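PDB 6Y3P: KLLA0B12012p, which is a direct partner of the mRNA decapping enzyme Dcp2 and, in this C-terminal ATP-grasp domain of the tubulin-tyrosine ligase family, probably binds ATP. Local coordinates for residues Cys219-Thr222 against Gln228-Val231; Glu302-Leu307 against Val392-Leu397. All coordinates share one frame; numbering follows the deposited sequence.

In the fold
Both contacts involve the same antiparallel sheet of the ATP-grasp domain, their centres about 8 Å apart. Contact 1 is buried and joins strands 215-224 and 228-239 of a hairpin by short, regular backbone bonds. Contact 2 is only partly buried: helix 290-313 rests on strand 391-396, which flanks strand 228-239 within the sheet, and its chemistry is mixed: a valine pair and a leucine beside a serine that makes one weak bond to a strand carbonyl. The two meet at V304, whose CG1 packs on V229 and V231, and at V229, whose backbone bonds to V394 and L395. The same helix packs on C219, V229 and V231 of contact 1, whereas helix 357-375 packs on Y220, T222 and F230.

Contact 1 (Cys219-Thr222 against Gln228-Val231)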
ATOM      1  N   CYS A 219       0.377   0.413  -6.922  1.00 41.76           N
ATOM      2  CA  CYS A 219       1.183  -0.701  -7.391  1.00 42.05           C
ATOM      3  C   CYS A 219       0.661  -2.017  -6.732  1.00 46.07           C
ATOM      4  O   CYS A 219       0.595  -2.098  -5.499  1.00 43.74           O
ATOM      5  CB  CYS A 219       2.650  -0.426  -7.053  1.00 42.81           C
ATOM      6  SG  CYS A 219       3.790  -1.764  -7.492  1.00 48.18           S
ATOM      7  N   TYR A 220       0.226  -3.016  -7.545  1.00 43.00           N
ATOM      8  CA  TYR A 220      -0.200  -4.310  -6.978  1.00 42.05           C
ATOM      9  C   TYR A 220       1.014  -5.186  -6.740  1.00 43.86           C
ATOM     10  O   TYR A 220       1.820  -5.393  -7.641  1.00 41.70           O
ATOM     11  CB  TYR A 220      -1.231  -5.028  -7.845  1.00 43.60           C
ATOM     12  CG  TYR A 220      -2.480  -4.197  -8.008  1.00 44.77           C
ATOM     13  CD1 TYR A 220      -3.332  -3.965  -6.930  1.00 46.42           C
ATOM     14  CD2 TYR A 220      -2.788  -3.599  -9.229  1.00 45.75           C
ATOM     15  CE1 TYR A 220      -4.471  -3.172  -7.064  1.00 49.24           C
ATOM     16  CE2 TYR A 220      -3.931  -2.810  -9.380  1.00 47.62           C
ATOM     17  CZ  TYR A 220      -4.779  -2.614  -8.296  1.00 54.01           C
ATOM     18  OH  TYR A 220      -5.906  -1.850  -8.413  1.00 54.97           O
ATOM     19  N   VAL A 221       1.166  -5.645  -5.505  1.00 41.23           N
ATOM     20  CA  VAL A 221       2.287  -6.444  -5.054  1.00 41.14           C
ATOM     21  C   VAL A 221       1.739  -7.771  -4.566  1.00 46.25           C
ATOM     22  O   VAL A 221       0.874  -7.777  -3.700  1.00 46.21           O
ATOM     23  CB  VAL A 221       3.070  -5.695  -3.953  1.00 44.25           C
ATOM     24  CG1 VAL A 221       4.226  -6.547  -3.420  1.00 44.21           C
ATOM     25  CG2 VAL A 221       3.578  -4.350  -4.454  1.00 43.66           C
ATOM     26  N   THR A 222       2.222  -8.892  -5.129  1.00 42.98           N
ATOM     27  CA  THR A 222       1.766 -10.218  -4.721  1.00 42.65           C
ATOM     28  C   THR A 222       2.850 -10.928  -3.958  1.00 46.08           C
ATOM     29  O   THR A 222       3.959 -11.085  -4.450  1.00 44.81           O
ATOM     30  CB  THR A 222       1.227 -11.057  -5.916  1.00 49.47           C
ATOM     31  OG1 THR A 222       0.281 -10.294  -6.652  1.00 50.86           O
ATOM     32  CG2 THR A 222       0.578 -12.368  -5.481  1.00 46.90           C
ATOM     33  N   GLN A 228       8.072 -15.308  -1.600  1.00 46.38           N
ATOM     34  CA  GLN A 228       8.393 -14.693  -2.877  1.00 44.56           C
ATOM     35  C   GLN A 228       7.573 -13.439  -2.983  1.00 50.60           C
ATOM     36  O   GLN A 228       6.391 -13.440  -2.622  1.00 52.15           O
ATOM     37  CB  GLN A 228       8.089 -15.617  -4.032  1.00 45.58           C
ATOM     38  CG  GLN A 228       9.217 -16.599  -4.313  1.00 62.32           C
ATOM     39  CD  GLN A 228       8.758 -17.599  -5.325  1.00 72.76           C
ATOM     40  OE1 GLN A 228       7.847 -18.390  -5.060  1.00 68.05           O
ATOM     41  NE2 GLN A 228       9.296 -17.512  -6.537  1.00 56.38           N
ATOM     42  N   VAL A 229       8.207 -12.347  -3.421  1.00 47.54           N
ATOM     43  CA  VAL A 229       7.546 -11.053  -3.570  1.00 45.53           C
ATOM     44  C   VAL A 229       7.571 -10.662  -5.032  1.00 47.37           C
ATOM     45  O   VAL A 229       8.631 -10.651  -5.652  1.00 46.95           O
ATOM     46  CB  VAL A 229       8.081  -9.935  -2.647  1.00 48.12           C
ATOM     47  CG1 VAL A 229       7.177  -8.699  -2.737  1.00 46.92           C
ATOM     48  CG2 VAL A 229       8.206 -10.406  -1.194  1.00 47.57           C
ATOM     49  N   PHE A 230       6.384 -10.396  -5.588  1.00 43.23           N
ATOM     50  CA  PHE A 230       6.214 -10.085  -6.986  1.00 42.73           C
ATOM     51  C   PHE A 230       5.552  -8.744  -7.150  1.00 48.41           C
ATOM     52  O   PHE A 230       4.473  -8.499  -6.602  1.00 48.29           O
ATOM     53  CB  PHE A 230       5.365 -11.157  -7.666  1.00 44.67           C
ATOM     54  CG  PHE A 230       5.963 -12.539  -7.660  1.00 46.17           C
ATOM     55  CD1 PHE A 230       6.833 -12.940  -8.665  1.00 49.05           C
ATOM     56  CD2 PHE A 230       5.639 -13.449  -6.662  1.00 47.80           C
ATOM     57  CE1 PHE A 230       7.374 -14.220  -8.668  1.00 49.85           C
ATOM     58  CE2 PHE A 230       6.173 -14.730  -6.673  1.00 51.43           C
ATOM     59  CZ  PHE A 230       7.044 -15.104  -7.671  1.00 49.39           C
ATOM     60  N   VAL A 231       6.210  -7.863  -7.891  1.00 44.87           N
ATOM     61  CA  VAL A 231       5.666  -6.548  -8.195  1.00 43.48           C
ATOM     62  C   VAL A 231       5.101  -6.607  -9.615  1.00 47.19           C
ATOM     63  O   VAL A 231       5.746  -7.107 -10.533  1.00 46.86           O
ATOM     64  CB  VAL A 231       6.721  -5.435  -8.005  1.00 46.77           C
ATOM     65  CG1 VAL A 231       6.227  -4.098  -8.533  1.00 46.16           C
ATOM     66  CG2 VAL A 231       7.138  -5.310  -6.542  1.00 45.77           C
TER
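The carbonyl oxygen of F230 accepts a hydrogen bond from the amide of T222, with T222 N 2.7 Å from F230 O and the donor in the carbonyl plane, and it also takes a CA-H...O contact from V221 CA at 3.4 Å. Strands 215-224 and 228-239 form an antiparallel beta hairpin in the ATP-grasp domain, and here T222 and F230 are a hydrogen-bonded pair. The return bond runs from F230 N to T222 O (2.8 Å), its donor tilted 18° from the carbonyl plane. F230 CG stands beside its own backbone N (chi1 -62°), which brings the ring edge to the carbonyl that this N binds: T222 O lies in the ring plane, 3.6 Å from F230 CD2. The ring also stacks on F391 and, like T222, packs against helix 357-375.

The next pair, V221 and V231, is non-hydrogen-bonded and carries its side chains on the other face of the sheet. The side chains that meet across the hairpin on this face do so by apolar contact. V221 and V229 cross obliquely through their CG1 methyls, which lie 3.7 Å apart, while helix 290-313 packs over V229 and V231. With chi1 at 177°, the C219 thiol swings beside its carbonyl carbon and reaches the far strand, where C219 SG touches V231 CG1 at 3.5 Å.

Contact 2 (Glu302-Leu307 against Val392-Leu397); sequences EAVSEL and VEVLKL
L395 leans from strand 391-396 onto S305 of helix 290-313, a helix-on-sheet packing in the ATP-grasp domain in which the two short segments run at 30° to each other. Its CB lies 4.0 Å from S305 OG. CG then continues anti to the backbone N (chi1 -173°), and the chain forks around the serine: L395 CD1 touches the hydroxyl, 3.7 Å from S305 OG, whereas L395 CD2 reaches the helix backbone, 3.8 Å from S305 O. Farther along the same helix, F308 and K309 also pack against this leucine.

The serine hydroxyl has a polar partner as well. S305 OG donates a weak hydrogen bond to V394 O over 3.3 Å, and S305 CB sits almost as near to that oxygen. S305 is buried, and its hydroxyl lies between the V394 carbonyl, its weak bonding partner, and the L395 CD1 methyl, where the CA atoms of S305 and L395 are the nearest pair.

The strand offers V394 and L395 together because it is bulged here: both pair through their backbones with the single residue V229 of strand 228-239, and V394 has a near-helical psi of -16°, as at the first position of a classic beta bulge. Both CB atoms consequently face the helix, while E393 and K396, joined by a long salt bridge, lie well away from it. E393 also accepts a hydrogen bond from Q228. Beside the serine, V304 and V394 cross at about a right angle. V304 also packs on V229 and V231 of the neighbouring strand, and its CG1 methyl meets V394 CG2 at 3.8 Å.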
ATOM      1  N   GLU A 302      12.829  -1.677  -5.420  1.00 42.49           N
ATOM      2  CA  GLU A 302      13.758  -1.598  -4.317  1.00 42.26           C
ATOM      3  C   GLU A 302      13.059  -1.396  -2.982  1.00 44.46           C
ATOM      4  O   GLU A 302      13.392  -2.080  -2.014  1.00 44.10           O
ATOM      5  CB  GLU A 302      14.812  -0.519  -4.597  1.00 43.76           C
ATOM      6  CG  GLU A 302      16.109  -0.716  -3.841  1.00 57.34           C
ATOM      7  CD  GLU A 302      16.714  -2.111  -3.801  1.00 81.31           C
ATOM      8  OE1 GLU A 302      16.597  -2.871  -4.793  1.00 75.85           O
ATOM      9  OE2 GLU A 302      17.337  -2.429  -2.764  1.00 74.72           O
ATOM     10  N   ALA A 303      12.061  -0.496  -2.949  1.00 42.15           N
ATOM     11  CA  ALA A 303      11.293  -0.143  -1.753  1.00 42.53           C
ATOM     12  C   ALA A 303      10.433  -1.300  -1.227  1.00 48.42           C
ATOM     13  O   ALA A 303      10.387  -1.527  -0.007  1.00 47.48           O
ATOM     14  CB  ALA A 303      10.457   1.098  -2.006  1.00 42.69           C
ATOM     15  N   VAL A 304       9.792  -2.051  -2.159  1.00 44.84           N
ATOM     16  CA  VAL A 304       8.976  -3.233  -1.873  1.00 44.48           C
ATOM     17  C   VAL A 304       9.865  -4.352  -1.238  1.00 50.68           C
ATOM     18  O   VAL A 304       9.510  -4.908  -0.206  1.00 50.65           O
ATOM     19  CB  VAL A 304       8.218  -3.720  -3.154  1.00 47.10           C
ATOM     20  CG1 VAL A 304       7.671  -5.120  -2.959  1.00 47.39           C
ATOM     21  CG2 VAL A 304       7.081  -2.762  -3.545  1.00 45.52           C
ATOM     22  N   SER A 305      11.013  -4.653  -1.869  1.00 49.06           N
ATOM     23  CA  SER A 305      12.011  -5.662  -1.460  1.00 48.65           C
ATOM     24  C   SER A 305      12.534  -5.370  -0.043  1.00 50.48           C
ATOM     25  O   SER A 305      12.563  -6.255   0.802  1.00 48.48           O
ATOM     26  CB  SER A 305      13.168  -5.677  -2.461  1.00 49.79           C
ATOM     27  OG  SER A 305      14.208  -6.532  -2.021  1.00 67.11           O
ATOM     28  N   GLU A 306      12.921  -4.107   0.200  1.00 47.89           N
ATOM     29  CA  GLU A 306      13.427  -3.588   1.470  1.00 47.15           C
ATOM     30  C   GLU A 306      12.360  -3.671   2.542  1.00 50.12           C
ATOM     31  O   GLU A 306      12.663  -4.093   3.662  1.00 52.05           O
ATOM     32  CB  GLU A 306      13.904  -2.136   1.287  1.00 48.16           C
ATOM     33  CG  GLU A 306      15.215  -2.001   0.531  1.00 57.04           C
ATOM     34  CD  GLU A 306      16.368  -2.696   1.224  1.00 69.74           C
ATOM     35  OE1 GLU A 306      16.710  -2.263   2.347  1.00 60.93           O
ATOM     36  OE2 GLU A 306      16.846  -3.734   0.706  1.00 60.67           O
ATOM     37  N   LEU A 307      11.103  -3.337   2.195  1.00 44.14           N
ATOM     38  CA  LEU A 307       9.986  -3.410   3.144  1.00 42.91           C
ATOM     39  C   LEU A 307       9.719  -4.822   3.605  1.00 48.74           C
ATOM     40  O   LEU A 307       9.523  -5.047   4.799  1.00 50.02           O
ATOM     41  CB  LEU A 307       8.710  -2.731   2.610  1.00 41.52           C
ATOM     42  CG  LEU A 307       7.499  -2.688   3.556  1.00 44.66           C
ATOM     43  CD1 LEU A 307       7.885  -2.114   4.937  1.00 47.19           C
ATOM     44  CD2 LEU A 307       6.408  -1.869   2.982  1.00 37.55           C
ATOM     45  N   VAL A 392       7.300  -9.259 -11.821  1.00 47.44           N
ATOM     46  CA  VAL A 392       8.713  -9.355 -11.474  1.00 47.28           C
ATOM     47  C   VAL A 392       8.980  -9.772 -10.024  1.00 50.79           C
ATOM     48  O   VAL A 392       8.507  -9.123  -9.090  1.00 49.72           O
ATOM     49  CB  VAL A 392       9.380  -7.996 -11.829  1.00 50.31           C
ATOM     50  CG1 VAL A 392      10.892  -8.020 -11.596  1.00 50.29           C
ATOM     51  CG2 VAL A 392       9.048  -7.582 -13.267  1.00 49.83           C
ATOM     52  N   GLU A 393       9.795 -10.820  -9.848  1.00 49.08           N
ATOM     53  CA  GLU A 393      10.209 -11.285  -8.532  1.00 49.13           C
ATOM     54  C   GLU A 393      11.289 -10.349  -8.000  1.00 53.52           C
ATOM     55  O   GLU A 393      12.388 -10.315  -8.559  1.00 54.78           O
ATOM     56  CB  GLU A 393      10.716 -12.709  -8.586  1.00 51.06           C
ATOM     57  CG  GLU A 393      10.730 -13.342  -7.212  1.00 61.37           C
ATOM     58  CD  GLU A 393      11.601 -14.572  -7.168  1.00 81.93           C
ATOM     59  OE1 GLU A 393      12.805 -14.435  -6.859  1.00 82.04           O
ATOM     60  OE2 GLU A 393      11.103 -15.656  -7.538  1.00 80.87           O
ATOM     61  N   VAL A 394      10.965  -9.588  -6.922  1.00 46.63           N
ATOM     62  CA  VAL A 394      11.843  -8.566  -6.343  1.00 45.55           C
ATOM     63  C   VAL A 394      12.515  -9.025  -5.048  1.00 51.81           C
ATOM     64  O   VAL A 394      13.481  -8.406  -4.595  1.00 52.98           O
ATOM     65  CB  VAL A 394      11.109  -7.204  -6.173  1.00 48.53           C
ATOM     66  CG1 VAL A 394      10.590  -6.697  -7.505  1.00 47.51           C
ATOM     67  CG2 VAL A 394       9.968  -7.294  -5.150  1.00 48.48           C
ATOM     68  N   LEU A 395      11.999 -10.094  -4.445  1.00 47.58           N
ATOM     69  CA  LEU A 395      12.565 -10.685  -3.231  1.00 46.47           C
ATOM     70  C   LEU A 395      12.183 -12.123  -3.159  1.00 50.63           C
ATOM     71  O   LEU A 395      11.046 -12.471  -3.487  1.00 49.85           O
ATOM     72  CB  LEU A 395      12.094  -9.966  -1.949  1.00 45.32           C
ATOM     73  CG  LEU A 395      12.759 -10.410  -0.631  1.00 49.13           C
ATOM     74  CD1 LEU A 395      14.230  -9.932  -0.541  1.00 48.66           C
ATOM     75  CD2 LEU A 395      11.952  -9.964   0.581  1.00 45.55           C
ATOM     76  N   LYS A 396      13.126 -12.955  -2.710  1.00 49.18           N
ATOM     77  CA  LYS A 396      12.910 -14.367  -2.450  1.00 50.34           C
ATOM     78  C   LYS A 396      13.633 -14.728  -1.175  1.00 58.51           C
ATOM     79  O   LYS A 396      14.850 -14.533  -1.083  1.00 59.81           O
ATOM     80  CB  LYS A 396      13.388 -15.237  -3.616  1.00 52.48           C
ATOM     81  CG  LYS A 396      12.885 -16.682  -3.562  1.00 63.01           C
ATOM     82  CD  LYS A 396      13.946 -17.707  -4.031  1.00 70.85           C
ATOM     83  CE  LYS A 396      14.221 -17.743  -5.520  1.00 77.34           C
ATOM     84  NZ  LYS A 396      13.063 -18.245  -6.309  1.00 88.16           N
ATOM     85  N   LEU A 397      12.892 -15.223  -0.177  1.00 56.52           N
ATOM     86  CA  LEU A 397      13.470 -15.711   1.075  1.00 58.21           C
ATOM     87  C   LEU A 397      13.270 -17.214   1.161  1.00 67.01           C
ATOM     88  O   LEU A 397      12.178 -17.707   0.848  1.00 65.28           O
ATOM     89  CB  LEU A 397      12.838 -15.045   2.308  1.00 58.16           C
ATOM     90  CG  LEU A 397      12.964 -13.522   2.432  1.00 62.45           C
ATOM     91  CD1 LEU A 397      12.111 -13.024   3.568  1.00 63.41           C
ATOM     92  CD2 LEU A 397      14.409 -13.086   2.654  1.00 63.02           C
TER